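Local coordinates for putative prephenate dehydratase (Streptococcus mutans, PDB 4LUB) that catalyses the decarboxylating dehydration of prephenate to phenylpyruvate, the step that commits prephenate to phenylalanine biosynthesis, at the interface of chains A and B. Sequence-based numbering; all coordinates share one arbitrary frame. Chains: chain A/B, Putative prephenate dehydratase.

Contact 1: the interface of chains A and B. Residues chain A 229, 234, 237; chain B 54-56, 172, 174.
A:Leu234, in a loop, and A:Tyr237, in extended conformation at the start of strand 237-244, face the end of strand 48-55 and the start of strand 172-179 of chain B. A:Leu234 carries the apolar part, its forked side chain suiting a site with two surfaces to fill. Its CG lies anti to the backbone N (chi1 -165°), and the branches diverge: CD2 meets the aliphatic CG of B:Arg174 at 3.7 Å, while CD1 rests on CA of B:Ser56 at 3.8 Å. A:Pro229 adds its ring carbon CB against the carbonyl O of B:Ser56. A hydrogen bond runs from the phenol OH of A:Tyr237 to carboxylate OE2 of B:Glu54, 2.6 Å long. It uses the syn lone pair, with OE2 in the plane of the ring at its edge and the carboxylate turned 41° from it. B:Glu54 reaches the phenol because its chain is fully extended (chi2 175°). Its other oxygen, OE1, takes a salt bridge from NH1 of B:Arg174 at 2.8 Å, which probably steadies the carboxylate and supports its negative charge. The patch thus ties the ACT region of chain A to the dehydratase region of chain B.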
loop_
_atom_site.group_PDB
_atom_site.type_symbol
_atom_site.label_atom_id
_atom_site.label_comp_id
_atom_site.label_asym_id
_atom_site.label_seq_id
_atom_site.Cartn_x
_atom_site.Cartn_y
_atom_site.Cartn_z
ATOM N N PRO A 229 -4.167 5.775 3.155
ATOM C CA PRO A 229 -5.200 6.323 4.044
ATOM C C PRO A 229 -5.892 7.545 3.440
ATOM O O PRO A 229 -5.236 8.370 2.806
ATOM C CB PRO A 229 -4.422 6.701 5.312
ATOM C CG PRO A 229 -3.113 5.965 5.206
ATOM C CD PRO A 229 -2.823 5.843 3.750
ATOM N N LEU A 234 -9.200 5.868 10.655
ATOM C CA LEU A 234 -8.684 4.520 10.477
ATOM C C LEU A 234 -9.676 3.581 9.791
ATOM O O LEU A 234 -10.802 3.425 10.247
ATOM C CB LEU A 234 -8.277 3.943 11.833
ATOM C CG LEU A 234 -7.390 2.701 11.854
ATOM C CD1 LEU A 234 -6.074 2.932 11.128
ATOM C CD2 LEU A 234 -7.136 2.301 13.299
ATOM N N TYR A 237 -9.749 4.525 3.117
ATOM C CA TYR A 237 -8.656 4.661 2.168
ATOM C C TYR A 237 -9.118 5.167 0.812
ATOM O O TYR A 237 -10.300 5.168 0.506
ATOM C CB TYR A 237 -7.977 3.306 1.947
ATOM C CG TYR A 237 -7.640 2.539 3.200
ATOM C CD1 TYR A 237 -6.385 2.634 3.774
ATOM C CD2 TYR A 237 -8.574 1.717 3.806
ATOM C CE1 TYR A 237 -6.068 1.932 4.914
ATOM C CE2 TYR A 237 -8.268 1.014 4.948
ATOM C CZ TYR A 237 -7.015 1.128 5.500
ATOM O OH TYR A 237 -6.711 0.427 6.632
ATOM N N GLU B 54 -0.002 -0.330 11.718
ATOM C CA GLU B 54 -0.641 0.624 10.823
ATOM C C GLU B 54 -1.089 1.895 11.517
ATOM O O GLU B 54 -1.661 1.834 12.597
ATOM C CB GLU B 54 -1.860 -0.011 10.137
ATOM C CG GLU B 54 -2.564 0.938 9.170
ATOM C CD GLU B 54 -3.684 0.278 8.404
ATOM O OE1 GLU B 54 -3.846 -0.953 8.541
ATOM O OE2 GLU B 54 -4.389 0.987 7.653
ATOM N N ASN B 55 -0.882 3.034 10.860
ATOM C CA ASN B 55 -1.312 4.325 11.384
ATOM C C ASN B 55 -2.357 4.943 10.467
ATOM O O ASN B 55 -2.297 4.784 9.246
ATOM C CB ASN B 55 -0.124 5.275 11.550
ATOM C CG ASN B 55 -0.538 6.636 12.076
ATOM O OD1 ASN B 55 -0.826 7.543 11.298
ATOM N ND2 ASN B 55 -0.616 6.773 13.398
ATOM N N SER B 56 -3.303 5.660 11.060
ATOM C CA SER B 56 -4.422 6.245 10.329
ATOM C C SER B 56 -4.000 7.312 9.310
ATOM O O SER B 56 -4.773 7.655 8.412
ATOM C CB SER B 56 -5.452 6.808 11.319
ATOM O OG SER B 56 -5.000 7.996 11.930
ATOM N N TYR B 172 -4.684 7.545 15.130
ATOM C CA TYR B 172 -4.862 6.156 15.562
ATOM C C TYR B 172 -3.906 5.155 14.924
ATOM O O TYR B 172 -3.672 5.168 13.715
ATOM C CB TYR B 172 -6.291 5.683 15.314
ATOM C CG TYR B 172 -7.303 6.251 16.280
ATOM C CD1 TYR B 172 -7.582 5.600 17.476
ATOM C CD2 TYR B 172 -7.973 7.435 16.007
ATOM C CE1 TYR B 172 -8.502 6.110 18.370
ATOM C CE2 TYR B 172 -8.899 7.954 16.895
ATOM C CZ TYR B 172 -9.161 7.285 18.075
ATOM O OH TYR B 172 -10.080 7.792 18.968
ATOM N N ARG B 174 -2.713 0.909 14.852
ATOM C CA ARG B 174 -3.010 -0.479 15.143
ATOM C C ARG B 174 -1.705 -1.126 15.587
ATOM O O ARG B 174 -0.681 -0.958 14.933
ATOM C CB ARG B 174 -3.565 -1.182 13.894
ATOM C CG ARG B 174 -4.867 -0.591 13.385
ATOM C CD ARG B 174 -5.263 -1.125 12.010
ATOM N NE ARG B 174 -5.684 -2.523 12.080
ATOM C CZ ARG B 174 -5.556 -3.398 11.089
ATOM N NH1 ARG B 174 -5.062 -3.010 9.921
ATOM N NH2 ARG B 174 -5.970 -4.648 11.250
#

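Contact 2: the interface of chains A and B. Residues chain A 62, 225-227; chain B 62, 225-227.
Strand 222-229 of chain A runs against strand 222-229 of chain B, and beside them the first residues of the two helices 62-70 face each other. Serine suits the strands, being small enough to let the backbones approach while carrying a hydroxyl donor. The hydroxyl OG of A:Ser227 bonds to the carbonyl O of B:Ile225 at 2.7 Å, arriving nearly along the C=O axis; it sits between its own backbone N and carbonyl carbon (chi1 83°). The twin bond, from OG of B:Ser227 to O of A:Ile225, is weak. The symmetry is also imperfect at the glutamates. Carboxylate OE2 of A:Glu226 accepts the backbone N of A:Ser227 through its anti lone pair, and the backbone N of B:Ser227 at 3.2 Å on the syn side, tilted from the plane. OE2 of B:Glu226 comes within 3.1 Å of OE2 of A:Glu226, so a proton shared between the carboxylates is plausible, though none is seen. Histidine gives each helix start a flat, polar group: the A:His62 and B:His62 rings come from opposite directions and meet edge-to-face, planes 73° apart, NE2 to NE2 3.3 Å. Water 1 joins OG of A:Ser227, at 3.0 Å, to the backbone N of B:Ile225, at 2.9 Å.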
loop_
_atom_site.group_PDB
_atom_site.type_symbol
_atom_site.label_atom_id
_atom_site.label_comp_id
_atom_site.label_asym_id
_atom_site.label_seq_id
_atom_site.Cartn_x
_atom_site.Cartn_y
_atom_site.Cartn_z
ATOM N N HIS A 62 4.687 7.321 -0.794
ATOM C CA HIS A 62 3.545 7.935 -0.119
ATOM C C HIS A 62 3.376 9.421 -0.430
ATOM O O HIS A 62 2.287 9.860 -0.813
ATOM C CB HIS A 62 3.658 7.753 1.405
ATOM C CG HIS A 62 3.639 6.324 1.851
ATOM N ND1 HIS A 62 3.912 5.951 3.150
ATOM C CD2 HIS A 62 3.402 5.176 1.172
ATOM C CE1 HIS A 62 3.830 4.637 3.254
ATOM N NE2 HIS A 62 3.519 4.141 2.070
ATOM N N ILE A 225 -2.181 -2.414 -7.790
ATOM C CA ILE A 225 -3.223 -1.976 -6.870
ATOM C C ILE A 225 -2.578 -1.628 -5.537
ATOM O O ILE A 225 -1.959 -2.472 -4.888
ATOM C CB ILE A 225 -4.323 -3.060 -6.644
ATOM C CG1 ILE A 225 -5.073 -3.373 -7.942
ATOM C CG2 ILE A 225 -5.327 -2.604 -5.589
ATOM C CD1 ILE A 225 -4.484 -4.502 -8.760
ATOM N N GLU A 226 -2.730 -0.367 -5.149
ATOM C CA GLU A 226 -2.198 0.177 -3.901
ATOM C C GLU A 226 -3.277 0.960 -3.158
ATOM O O GLU A 226 -4.211 1.480 -3.771
ATOM C CB GLU A 226 -0.981 1.067 -4.173
ATOM C CG GLU A 226 -0.247 1.580 -2.926
ATOM C CD GLU A 226 0.314 0.485 -2.022
ATOM O OE1 GLU A 226 1.555 0.421 -1.900
ATOM O OE2 GLU A 226 -0.470 -0.280 -1.408
ATOM N N SER A 227 -3.195 0.996 -1.837
ATOM C CA SER A 227 -4.048 1.906 -1.093
ATOM C C SER A 227 -3.247 2.878 -0.238
ATOM O O SER A 227 -2.080 2.646 0.079
ATOM C CB SER A 227 -5.037 1.127 -0.228
ATOM O OG SER A 227 -4.458 0.719 0.983
ATOM N N HIS B 62 5.821 -0.616 6.794
ATOM C CA HIS B 62 6.513 -1.503 5.860
ATOM C C HIS B 62 7.374 -2.555 6.556
ATOM O O HIS B 62 7.285 -3.746 6.235
ATOM C CB HIS B 62 7.381 -0.691 4.899
ATOM C CG HIS B 62 6.602 0.252 4.037
ATOM N ND1 HIS B 62 7.206 1.230 3.281
ATOM C CD2 HIS B 62 5.271 0.368 3.817
ATOM C CE1 HIS B 62 6.279 1.914 2.632
ATOM N NE2 HIS B 62 5.099 1.411 2.939
ATOM N N ILE B 225 -6.537 -3.478 2.183
ATOM C CA ILE B 225 -5.639 -4.086 1.219
ATOM C C ILE B 225 -4.434 -3.195 0.978
ATOM O O ILE B 225 -4.565 -1.998 0.738
ATOM C CB ILE B 225 -6.315 -4.391 -0.124
ATOM C CG1 ILE B 225 -5.291 -4.996 -1.089
ATOM C CG2 ILE B 225 -6.940 -3.137 -0.708
ATOM C CD1 ILE B 225 -5.889 -5.892 -2.145
ATOM N N GLU B 226 -3.258 -3.792 1.054
ATOM C CA GLU B 226 -2.027 -3.066 0.840
ATOM C C GLU B 226 -1.069 -3.956 0.079
ATOM O O GLU B 226 -0.931 -5.130 0.392
ATOM C CB GLU B 226 -1.421 -2.655 2.179
ATOM C CG GLU B 226 -0.149 -1.835 2.063
ATOM C CD GLU B 226 -0.366 -0.377 2.400
ATOM O OE1 GLU B 226 -0.768 -0.084 3.538
ATOM O OE2 GLU B 226 -0.134 0.477 1.528
ATOM N N SER B 227 -0.412 -3.399 -0.924
ATOM C CA SER B 227 0.586 -4.155 -1.654
ATOM C C SER B 227 1.992 -3.809 -1.177
ATOM O O SER B 227 2.254 -2.703 -0.716
ATOM C CB SER B 227 0.435 -3.982 -3.169
ATOM O OG SER B 227 0.955 -2.751 -3.619
HETATM O O HOH W 1 -6.834 -0.588 2.312
#

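Contact 3: the interface of chains A and B. Residues chain A 208, 212, 222, 224-225; chain B 205, 208, 212, 239.
Apolar packing dominates where A:Leu212 and A:Ile225 meet B:Leu208 and B:Leu212, the leucines projecting from helix 208-216 of each chain. The side chains of A:Leu212 and B:Leu212 meet at an oblique angle through equivalent methyls, CD2 to CD2, at 3.5 Å, tighter than usual for carbons. The same CD2 of A:Leu212 also lies 3.9 Å from CD2 of B:Leu208, while CD2 of B:Leu212 meets CD2 of A:Leu208 in the symmetry-related pairing at 4.1 Å. Leucine suits these helix positions because its forked end can offer one methyl to more than one neighbour across the axis. A second group joins strand to helix. A:Ile225 and B:Leu208 reach toward each other tip to tip, CD1 of the isoleucine 3.8 Å from CD2 of the leucine. In A:Ile225, CG1 stands anti to the carbonyl carbon (chi1 -63°), which directs the longer branch toward B:Leu208 and B:Pro205; a beta-branched residue also suits an extended strand. CD2 of B:Leu208 therefore touches both A:Ile225 and A:Leu212, linking the two groups.

A further kind of contact sets carbon against backbone oxygen. B:Pro205, in the short 3-10 helix 205-207, presents a compact ring whose CB lies 3.7 Å from the carbonyl O of A:Leu222. B:Phe239 turns its edge to chain A, with CE1 3.9 Å from the carbonyl O of A:Ile225, which lies in the ring plane.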
loop_
_atom_site.group_PDB
_atom_site.type_symbol
_atom_site.label_atom_id
_atom_site.label_comp_id
_atom_site.label_asym_id
_atom_site.label_seq_id
_atom_site.Cartn_x
_atom_site.Cartn_y
_atom_site.Cartn_z
ATOM N N LEU A 208 -14.184 -2.895 -3.237
ATOM C CA LEU A 208 -13.068 -2.968 -4.189
ATOM C C LEU A 208 -13.225 -4.031 -5.271
ATOM O O LEU A 208 -12.916 -3.779 -6.436
ATOM C CB LEU A 208 -11.747 -3.211 -3.450
ATOM C CG LEU A 208 -10.475 -3.026 -4.286
ATOM C CD1 LEU A 208 -10.456 -1.671 -5.013
ATOM C CD2 LEU A 208 -9.253 -3.177 -3.401
ATOM N N LEU A 212 -12.542 -3.803 -9.437
ATOM C CA LEU A 212 -11.716 -4.762 -10.167
ATOM C C LEU A 212 -12.504 -5.633 -11.154
ATOM O O LEU A 212 -12.033 -5.908 -12.255
ATOM C CB LEU A 212 -10.963 -5.658 -9.179
ATOM C CG LEU A 212 -9.666 -5.120 -8.543
ATOM C CD1 LEU A 212 -9.659 -3.611 -8.257
ATOM C CD2 LEU A 212 -9.333 -5.918 -7.310
ATOM N N LEU A 222 -5.130 -5.085 -14.930
ATOM C CA LEU A 222 -4.544 -4.236 -13.892
ATOM C C LEU A 222 -3.095 -4.621 -13.596
ATOM O O LEU A 222 -2.784 -5.800 -13.434
ATOM C CB LEU A 222 -5.388 -4.277 -12.619
ATOM C CG LEU A 222 -6.235 -3.008 -12.462
ATOM C CD1 LEU A 222 -7.241 -2.878 -13.612
ATOM C CD2 LEU A 222 -6.944 -2.982 -11.120
ATOM N N LYS A 224 -1.183 -2.722 -11.211
ATOM C CA LYS A 224 -0.872 -2.375 -9.828
ATOM C C LYS A 224 -2.138 -2.009 -9.056
ATOM O O LYS A 224 -3.058 -1.393 -9.602
ATOM C CB LYS A 224 0.143 -1.223 -9.771
ATOM C CG LYS A 224 0.580 -0.828 -8.361
ATOM C CD LYS A 224 1.390 0.476 -8.350
ATOM C CE LYS A 224 0.547 1.703 -8.019
ATOM N NZ LYS A 224 1.403 2.803 -7.479
ATOM N N ILE A 225 -2.181 -2.414 -7.790
ATOM C CA ILE A 225 -3.223 -1.976 -6.870
ATOM C C ILE A 225 -2.578 -1.628 -5.537
ATOM O O ILE A 225 -1.959 -2.472 -4.888
ATOM C CB ILE A 225 -4.323 -3.060 -6.644
ATOM C CG1 ILE A 225 -5.073 -3.373 -7.942
ATOM C CG2 ILE A 225 -5.327 -2.604 -5.589
ATOM C CD1 ILE A 225 -4.484 -4.502 -8.760
ATOM N N PRO B 205 -0.888 -9.103 -10.896
ATOM C CA PRO B 205 -1.913 -8.367 -10.141
ATOM C C PRO B 205 -3.290 -8.507 -10.781
ATOM O O PRO B 205 -4.312 -8.332 -10.116
ATOM C CB PRO B 205 -1.432 -6.913 -10.188
ATOM C CG PRO B 205 0.012 -6.975 -10.498
ATOM C CD PRO B 205 0.281 -8.265 -11.220
ATOM N N LEU B 208 -6.043 -10.474 -9.023
ATOM C CA LEU B 208 -6.507 -10.004 -7.720
ATOM C C LEU B 208 -8.021 -10.093 -7.555
ATOM O O LEU B 208 -8.521 -10.497 -6.507
ATOM C CB LEU B 208 -6.065 -8.562 -7.481
ATOM C CG LEU B 208 -6.264 -8.072 -6.044
ATOM C CD1 LEU B 208 -5.627 -9.043 -5.044
ATOM C CD2 LEU B 208 -5.763 -6.633 -5.850
ATOM N N LEU B 212 -10.271 -11.557 -4.426
ATOM C CA LEU B 212 -11.301 -10.797 -3.722
ATOM C C LEU B 212 -12.730 -11.314 -3.920
ATOM O O LEU B 212 -13.529 -11.272 -2.990
ATOM C CB LEU B 212 -11.232 -9.318 -4.108
ATOM C CG LEU B 212 -10.217 -8.447 -3.340
ATOM C CD1 LEU B 212 -8.954 -9.194 -2.947
ATOM C CD2 LEU B 212 -9.896 -7.174 -4.099
ATOM N N PHE B 239 0.271 -9.133 -1.423
ATOM C CA PHE B 239 -0.801 -8.279 -0.938
ATOM C C PHE B 239 -1.199 -8.582 0.494
ATOM O O PHE B 239 -1.474 -9.725 0.841
ATOM C CB PHE B 239 -2.013 -8.400 -1.874
ATOM C CG PHE B 239 -1.697 -8.041 -3.294
ATOM C CD1 PHE B 239 -1.763 -6.724 -3.713
ATOM C CD2 PHE B 239 -1.285 -9.004 -4.195
ATOM C CE1 PHE B 239 -1.452 -6.379 -5.019
ATOM C CE2 PHE B 239 -0.973 -8.665 -5.500
ATOM C CZ PHE B 239 -1.056 -7.353 -5.910
#

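Contact 2 lies between the others: the centres of its C-alpha atoms are about 12 Å from those of contact 1 and 10 Å from those of contact 3, while contacts 1 and 3 are about 20 Å apart. A:Ile225 belongs to both contacts 2 and 3; its carbonyl oxygen takes part in both, and its side chain in contact 3. Strand 222-229 of chain A enters all three, and strand 237-244 contributes from chain A to contact 1 and from chain B to contact 3. With the twin contacts, they are parts of a two-fold symmetric interface in which both the ACT and dehydratase regions take part, consistent with a dimer.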